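Local structure of assembly chaperone of ribosomal protein L4 (Acl4) (Chaetomium thermophilum, 5TQB) at residues Val152-Met157 with Arg169-Ile174; Trp188-Ala192 with Ala204-Leu208; Gly268-Tyr273 with Trp296-Trp302. The protein probably serves as a dedicated assembly chaperone that binds ribosomal protein L4, through a helical repeat scaffold of the tetratricopeptide (TPR) class. All coordinates share one frame; numbering follows the deposited sequence.

Contact 1: residues Val152-Met157 with Arg169-Ile174; sequences VVEVYM and RCEALI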
# COMPACT_ATOMS: atom_id res chain seq x y z
N VAL B 152 6.81 1.26 19.49
CA VAL B 152 6.82 1.50 20.94
C VAL B 152 6.47 2.95 21.26
O VAL B 152 5.74 3.23 22.21
CB VAL B 152 8.18 1.12 21.56
CG1 VAL B 152 8.21 1.43 23.05
CG2 VAL B 152 8.45 -0.36 21.34
N VAL B 153 7.00 3.88 20.46
CA VAL B 153 6.65 5.29 20.58
C VAL B 153 5.14 5.48 20.60
O VAL B 153 4.60 6.21 21.44
CB VAL B 153 7.26 6.13 19.42
CG1 VAL B 153 6.66 7.53 19.37
CG2 VAL B 153 8.78 6.21 19.57
N GLU B 154 4.46 4.80 19.68
CA GLU B 154 3.01 4.96 19.51
C GLU B 154 2.22 4.35 20.67
O GLU B 154 1.11 4.79 20.97
CB GLU B 154 2.58 4.37 18.16
CG GLU B 154 3.08 5.17 16.96
CD GLU B 154 3.14 4.36 15.66
OE1 GLU B 154 2.55 3.26 15.59
OE2 GLU B 154 3.79 4.83 14.69
N VAL B 155 2.78 3.33 21.33
CA VAL B 155 2.15 2.79 22.53
C VAL B 155 2.21 3.82 23.66
O VAL B 155 1.25 3.99 24.42
CB VAL B 155 2.82 1.48 23.00
CG1 VAL B 155 2.14 0.95 24.25
CG2 VAL B 155 2.77 0.42 21.90
N TYR B 156 3.34 4.52 23.76
CA TYR B 156 3.52 5.50 24.82
C TYR B 156 2.72 6.78 24.58
O TYR B 156 2.57 7.59 25.49
CB TYR B 156 5.00 5.83 25.02
CG TYR B 156 5.70 4.84 25.93
CD1 TYR B 156 5.45 4.84 27.30
CD2 TYR B 156 6.60 3.92 25.43
CE1 TYR B 156 6.08 3.93 28.13
CE2 TYR B 156 7.23 3.01 26.25
CZ TYR B 156 6.97 3.02 27.60
OH TYR B 156 7.61 2.11 28.41
N MSE B 157 2.22 6.95 23.36
CA MSE B 157 1.38 8.10 23.04
C MSE B 157 -0.09 7.69 22.96
O MSE B 157 -0.94 8.50 22.60
CB MSE B 157 1.83 8.73 21.73
CG MSE B 157 3.24 9.27 21.76
SE MSE B 157 3.77 10.12 20.09
CE MSE B 157 2.65 11.70 20.22
N ARG B 169 10.95 8.57 27.18
CA ARG B 169 11.14 7.30 26.49
C ARG B 169 10.97 7.46 24.98
O ARG B 169 11.73 6.88 24.20
CB ARG B 169 10.19 6.24 27.04
CG ARG B 169 10.64 5.67 28.38
CD ARG B 169 9.64 4.68 28.95
NE ARG B 169 10.18 3.99 30.12
CZ ARG B 169 9.48 3.16 30.89
NH1 ARG B 169 8.20 2.91 30.64
NH2 ARG B 169 10.07 2.58 31.93
N CYS B 170 9.97 8.24 24.57
CA CYS B 170 9.75 8.52 23.15
C CYS B 170 10.95 9.23 22.54
O CYS B 170 11.39 8.89 21.44
CB CYS B 170 8.49 9.37 22.94
SG CYS B 170 6.91 8.52 23.18
N GLU B 171 11.48 10.22 23.25
CA GLU B 171 12.63 10.98 22.77
C GLU B 171 13.84 10.08 22.54
O GLU B 171 14.63 10.31 21.62
CB GLU B 171 12.99 12.10 23.75
CG GLU B 171 12.29 13.43 23.47
CD GLU B 171 12.69 14.05 22.14
OE1 GLU B 171 13.62 13.51 21.48
OE2 GLU B 171 12.09 15.07 21.75
N ALA B 172 13.99 9.06 23.38
CA ALA B 172 15.13 8.15 23.29
C ALA B 172 14.94 7.20 22.11
O ALA B 172 15.90 6.83 21.43
CB ALA B 172 15.28 7.36 24.58
N LEU B 173 13.69 6.83 21.86
CA LEU B 173 13.37 5.92 20.77
C LEU B 173 13.61 6.57 19.41
O LEU B 173 14.20 5.95 18.52
CB LEU B 173 11.93 5.44 20.89
CG LEU B 173 11.71 4.44 22.04
CD1 LEU B 173 10.25 4.40 22.46
CD2 LEU B 173 12.18 3.06 21.62
N ILE B 174 13.18 7.82 19.24
CA ILE B 174 13.30 8.48 17.94
C ILE B 174 14.73 8.93 17.64
O ILE B 174 15.09 9.08 16.48
CB ILE B 174 12.31 9.67 17.79
CG1 ILE B 174 12.58 10.75 18.84
CG2 ILE B 174 10.87 9.18 17.87
CD1 ILE B 174 11.80 12.04 18.62
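Val153 and Leu173 lie alongside each other, pointing opposite ways, with Val153 CG2 3.5 Å from Leu173 CB. Because this methyl lies anti to the carbonyl carbon (CG1 anti to N, chi1 167°), it also meets Ile174 CG2, 4.0 Å away. Val152 meets the same leucine nearly perpendicularly, its CG1 3.7 Å from Leu173 CD1. A second apolar cluster surrounds Cys170 SG, which lies 3.8 Å from Tyr156 CB. It also packs against Val153 CG1 and against CG of Met157, present as selenomethionine. Arg169 CB lies over one face of the Tyr156 ring, Arg169 CD comes to 3.4 Å from Tyr156 CZ, and the guanidinium plane stands at 68° to the ring, while NE forms a salt bridge with Asp165. With an alanine in place of Arg169, Asp165 would probably lose its charged mate and the outer end of the tyrosine ring its aliphatic cover. The antiparallel segments (163°, axes 9.4 Å apart) form a hairpin of helices 131-156 and 166-180. Another protein's chain binds here: Glu154 salt-bridges one of its basic side chains and Cys170 packs on an aromatic one. The mostly apolar contacts imply that burial, more than polar bonding, holds this pair together.

Contact 2: residues Trp188-Ala192 with Ala204-Leu208; sequences WQTVA and AREAL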
# COMPACT_ATOMS: atom_id res chain seq x y z
N TRP B 188 11.06 9.48 10.33
CA TRP B 188 10.82 10.91 10.36
C TRP B 188 9.34 11.22 10.53
O TRP B 188 8.95 12.25 11.09
CB TRP B 188 11.38 11.56 9.10
CG TRP B 188 12.86 11.43 9.07
CD1 TRP B 188 13.60 10.60 8.29
CD2 TRP B 188 13.79 12.12 9.91
NE1 TRP B 188 14.94 10.74 8.57
CE2 TRP B 188 15.08 11.67 9.57
CE3 TRP B 188 13.66 13.09 10.92
CZ2 TRP B 188 16.23 12.16 10.19
CZ3 TRP B 188 14.80 13.57 11.53
CH2 TRP B 188 16.07 13.10 11.16
N GLN B 189 8.51 10.29 10.06
CA GLN B 189 7.08 10.35 10.29
C GLN B 189 6.83 10.31 11.80
O GLN B 189 6.00 11.06 12.33
CB GLN B 189 6.43 9.16 9.61
CG GLN B 189 4.95 9.31 9.38
CD GLN B 189 4.45 8.38 8.29
OE1 GLN B 189 4.91 8.44 7.15
NE2 GLN B 189 3.52 7.51 8.64
N THR B 190 7.56 9.43 12.48
CA THR B 190 7.38 9.22 13.91
C THR B 190 7.98 10.37 14.70
O THR B 190 7.49 10.70 15.78
CB THR B 190 7.99 7.88 14.35
OG1 THR B 190 7.39 6.82 13.60
CG2 THR B 190 7.77 7.61 15.83
N VAL B 191 9.04 10.97 14.17
CA VAL B 191 9.62 12.15 14.79
C VAL B 191 8.57 13.25 14.79
O VAL B 191 8.39 13.95 15.78
CB VAL B 191 10.91 12.59 14.04
CG1 VAL B 191 11.30 14.02 14.41
CG2 VAL B 191 12.06 11.64 14.34
N ALA B 192 7.86 13.39 13.67
CA ALA B 192 6.83 14.42 13.55
C ALA B 192 5.70 14.18 14.54
O ALA B 192 5.20 15.11 15.16
CB ALA B 192 6.29 14.45 12.13
N ALA B 204 7.68 19.64 13.25
CA ALA B 204 6.86 18.55 12.76
C ALA B 204 6.73 18.63 11.24
O ALA B 204 6.86 17.62 10.55
CB ALA B 204 5.49 18.56 13.40
N ARG B 205 6.49 19.83 10.73
CA ARG B 205 6.39 20.04 9.29
C ARG B 205 7.71 19.70 8.62
O ARG B 205 7.74 19.03 7.58
CB ARG B 205 6.02 21.50 8.97
CG ARG B 205 4.62 21.90 9.43
CD ARG B 205 4.21 23.24 8.86
NE ARG B 205 2.94 23.69 9.42
CZ ARG B 205 2.80 24.61 10.38
NH1 ARG B 205 3.87 25.21 10.91
NH2 ARG B 205 1.60 24.94 10.81
N GLU B 206 8.80 20.16 9.22
CA GLU B 206 10.15 19.90 8.72
C GLU B 206 10.41 18.40 8.59
O GLU B 206 10.96 17.94 7.59
CB GLU B 206 11.17 20.53 9.68
CG GLU B 206 12.61 20.48 9.19
CD GLU B 206 13.57 21.06 10.21
OE1 GLU B 206 14.54 21.74 9.81
OE2 GLU B 206 13.36 20.84 11.43
N ALA B 207 10.00 17.65 9.61
CA ALA B 207 10.19 16.20 9.63
C ALA B 207 9.36 15.51 8.56
O ALA B 207 9.85 14.61 7.88
CB ALA B 207 9.84 15.65 11.00
N LEU B 208 8.11 15.93 8.42
CA LEU B 208 7.20 15.31 7.46
C LEU B 208 7.64 15.59 6.02
O LEU B 208 7.55 14.72 5.15
CB LEU B 208 5.78 15.82 7.68
CG LEU B 208 5.03 15.24 8.87
CD1 LEU B 208 3.72 15.98 9.09
CD2 LEU B 208 4.76 13.75 8.69
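Ala192 and Ala207 turn their methyls toward the opposing helix and meet with their CB atoms 3.9 Å apart. Each methyl also reaches backbone: Ala207 CB rests 3.5 Å from Trp188 O, and Ala192 CB lies 3.6 Å from Ala204 O. Both of those carbonyls accept the intrahelical bonds of their own helices, from Ala192 N and Leu208 N respectively, so the methyls pack on oxygens already engaged. Small side chains at these positions fit the close spacing, with segment axes 7.9 Å apart and Ala192 CA only 4.2 Å from Ala204 CA. The directions differ by 168°, an antiparallel pair.

Larger side chains flank this alanine centre. Leu208 leaves its helix with CG anti to the carbonyl carbon (chi1 -76°), which carries the branch point to 3.6 Å from Ala192 CB; its CD2 lies beside the same methyl. Val191 approaches Ala207 CB with CG1, at 4.1 Å. Trp188 contributes CB rather than its ring, that atom lying 3.6 Å from Ala207 O, while its NE1 is hydrogen-bonded to Pro182 O. No hydrogen bond crosses between the segments, and the fit is van der Waals throughout.

Helices 185-197 and 201-212 thus form an antiparallel pair consistent with the TPR-like architecture. Val191 packs on Ile174 and Thr178 of helix 166-180, Trp188 on Thr178, and Thr190 touches helix 131-156. Toward helix 228-240, Leu208 packs on Leu234, and Gln189, whose NE2 bonds Ser230 O, touches the same helix.

Contact 3: residues Gly268-Tyr273 with Trp296-Trp302; sequences GGYARY and WRSSRKW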
# COMPACT_ATOMS: atom_id res chain seq x y z
N GLY B 268 -9.42 12.18 2.60
CA GLY B 268 -9.26 13.00 1.41
C GLY B 268 -10.33 14.07 1.34
O GLY B 268 -10.07 15.21 0.96
N GLY B 269 -11.55 13.70 1.70
CA GLY B 269 -12.65 14.64 1.75
C GLY B 269 -12.43 15.70 2.81
O GLY B 269 -12.70 16.88 2.58
N TYR B 270 -11.94 15.28 3.97
CA TYR B 270 -11.71 16.21 5.07
C TYR B 270 -10.55 17.13 4.76
O TYR B 270 -10.60 18.33 5.04
CB TYR B 270 -11.45 15.45 6.37
CG TYR B 270 -11.46 16.36 7.58
CD1 TYR B 270 -10.31 16.55 8.34
CD2 TYR B 270 -12.61 17.03 7.97
CE1 TYR B 270 -10.31 17.39 9.44
CE2 TYR B 270 -12.63 17.86 9.07
CZ TYR B 270 -11.47 18.04 9.80
OH TYR B 270 -11.48 18.87 10.90
N ALA B 271 -9.49 16.56 4.17
CA ALA B 271 -8.32 17.36 3.80
C ALA B 271 -8.72 18.45 2.81
O ALA B 271 -8.19 19.55 2.84
CB ALA B 271 -7.25 16.47 3.20
N ARG B 272 -9.67 18.13 1.94
CA ARG B 272 -10.11 19.06 0.91
C ARG B 272 -11.07 20.08 1.50
O ARG B 272 -11.11 21.23 1.07
CB ARG B 272 -10.73 18.28 -0.26
CG ARG B 272 -9.69 17.56 -1.11
CD ARG B 272 -10.31 16.54 -2.06
NE ARG B 272 -9.30 15.96 -2.94
CZ ARG B 272 -8.39 15.06 -2.56
NH1 ARG B 272 -7.51 14.60 -3.44
NH2 ARG B 272 -8.36 14.61 -1.31
N TYR B 273 -11.82 19.66 2.52
CA TYR B 273 -12.71 20.57 3.24
C TYR B 273 -11.91 21.61 4.01
O TYR B 273 -12.23 22.80 3.98
CB TYR B 273 -13.60 19.78 4.21
CG TYR B 273 -14.51 20.64 5.05
CD1 TYR B 273 -14.08 21.15 6.26
CD2 TYR B 273 -15.80 20.92 4.64
CE1 TYR B 273 -14.91 21.94 7.04
CE2 TYR B 273 -16.64 21.71 5.41
CZ TYR B 273 -16.19 22.22 6.61
OH TYR B 273 -17.01 23.00 7.39
N TRP B 296 -14.18 22.78 -2.40
CA TRP B 296 -15.22 22.20 -1.55
C TRP B 296 -16.13 21.27 -2.36
O TRP B 296 -16.73 20.35 -1.80
CB TRP B 296 -16.05 23.30 -0.86
CG TRP B 296 -15.65 23.57 0.56
CD1 TRP B 296 -14.46 23.25 1.16
CD2 TRP B 296 -16.43 24.23 1.57
NE1 TRP B 296 -14.46 23.66 2.47
CE2 TRP B 296 -15.66 24.26 2.75
CE3 TRP B 296 -17.71 24.79 1.59
CZ2 TRP B 296 -16.12 24.83 3.93
CZ3 TRP B 296 -18.17 25.35 2.77
CH2 TRP B 296 -17.38 25.37 3.92
N ARG B 297 -16.24 21.51 -3.66
CA ARG B 297 -17.03 20.63 -4.51
C ARG B 297 -16.40 19.24 -4.53
O ARG B 297 -17.10 18.24 -4.34
CB ARG B 297 -17.14 21.18 -5.93
CG ARG B 297 -18.24 22.23 -6.06
CD ARG B 297 -18.33 22.78 -7.47
NE ARG B 297 -19.41 23.76 -7.57
CZ ARG B 297 -19.25 25.08 -7.51
NH1 ARG B 297 -18.04 25.61 -7.35
NH2 ARG B 297 -20.31 25.87 -7.61
N SER B 298 -15.09 19.17 -4.73
CA SER B 298 -14.38 17.89 -4.71
C SER B 298 -14.41 17.27 -3.32
O SER B 298 -14.44 16.05 -3.18
CB SER B 298 -12.94 18.04 -5.20
OG SER B 298 -12.34 19.22 -4.69
N SER B 299 -14.41 18.10 -2.28
CA SER B 299 -14.52 17.60 -0.92
C SER B 299 -15.84 16.84 -0.78
O SER B 299 -15.89 15.75 -0.21
CB SER B 299 -14.45 18.75 0.09
OG SER B 299 -14.63 18.28 1.42
N ARG B 300 -16.90 17.43 -1.32
CA ARG B 300 -18.22 16.81 -1.29
C ARG B 300 -18.24 15.49 -2.05
O ARG B 300 -18.88 14.52 -1.61
CB ARG B 300 -19.25 17.77 -1.89
CG ARG B 300 -20.69 17.44 -1.53
CD ARG B 300 -21.62 17.69 -2.70
NE ARG B 300 -21.48 19.03 -3.26
CZ ARG B 300 -21.96 19.40 -4.44
NH1 ARG B 300 -22.61 18.53 -5.20
NH2 ARG B 300 -21.79 20.64 -4.87
N LYS B 301 -17.55 15.44 -3.19
CA LYS B 301 -17.50 14.24 -4.02
C LYS B 301 -16.80 13.10 -3.28
O LYS B 301 -17.24 11.95 -3.34
CB LYS B 301 -16.78 14.53 -5.33
CG LYS B 301 -17.53 15.48 -6.25
CD LYS B 301 -16.68 15.92 -7.44
CE LYS B 301 -17.38 17.01 -8.25
NZ LYS B 301 -16.52 17.55 -9.35
N TRP B 302 -15.71 13.43 -2.59
CA TRP B 302 -14.99 12.44 -1.81
C TRP B 302 -15.85 11.91 -0.67
O TRP B 302 -15.87 10.71 -0.40
CB TRP B 302 -13.69 13.04 -1.27
CG TRP B 302 -12.56 13.03 -2.26
CD1 TRP B 302 -12.45 13.80 -3.38
CD2 TRP B 302 -11.38 12.22 -2.20
NE1 TRP B 302 -11.27 13.51 -4.03
CE2 TRP B 302 -10.60 12.55 -3.33
CE3 TRP B 302 -10.90 11.26 -1.31
CZ2 TRP B 302 -9.37 11.95 -3.59
CZ3 TRP B 302 -9.68 10.65 -1.57
CH2 TRP B 302 -8.93 11.00 -2.70
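Arg272 lays its guanidinium flat on the Trp302 indole, centres 3.9 Å apart and planes inclined by 19°. The cation sits off-centre over the six-membered ring, with NH1 3.2 Å from Trp302 CZ2, whereas CD makes a CH-pi contact over the five-membered ring. At the other end, Tyr273 and Trp296 form an offset stack, with Tyr273 CE2 3.5 Å from Trp296 CZ2 and the Tyr273 ring and the five-membered ring of Trp296 inclined by 12°. Trp296 NE1 also donates to Tyr273 O over 2.8 Å, on a lone pair in the carbonyl plane and close to the indole plane, fixing how the indole is turned. Between the two aromatic pairs, Ser299 OG donates to Gly269 O at 2.7 Å; with OG anti to the backbone N, the hydroxyl is aimed across the interface. That oxygen is gripped twice, since Tyr273 N bonds it from the opposite face of the carbonyl plane.

The helices run antiparallel, at 162° with segment axes 7.8 Å apart, consistent with the stacked hairpins of a TPR-like solenoid. Two glycines permit this closeness: Gly269 CA lies 3.6 Å from Trp302 CB, and a CB on Gly268 would clash with Trp302 CZ3.

Behind the first shell, Arg272 NH2 bonds Gly268 O in the guanidinium plane, although it reaches the carbonyl from above its plane, on the face opposite Arg272 N. The same NH2 bonds Thr251 OG1 of helix 244-257, a second hold on the cation's rotation. Trp302 meets Trp265 edge-to-face and packs on Ile255, while Tyr273 OH bonds Ser330 OG on helix 318-333, whose Ile331 touches Tyr273, Trp296 and Ser299.

In the fold
All three contacts are largely buried and pair antiparallel helices, but they differ in place and chemistry. Each joins two different helices, so none shares an element with another. Contacts 1 and 2, with centres 14 Å apart, touch directly: Val153 CG1 of helix 131-156 meets Thr190 CG2 at 3.7 Å, so helix 185-197 packs against the hairpin of contact 1. Contact 3 lies farther along the chain, its centre about 33 Å from that of contact 1 and 25 Å from contact 2, touching neither. Axis spacing is widest in contact 1, where branched side chains and sulfur intervene; alanines suit contact 2, and glycines contact 3, which alone has clear hydrogen bonds and aromatic stacking between its segments.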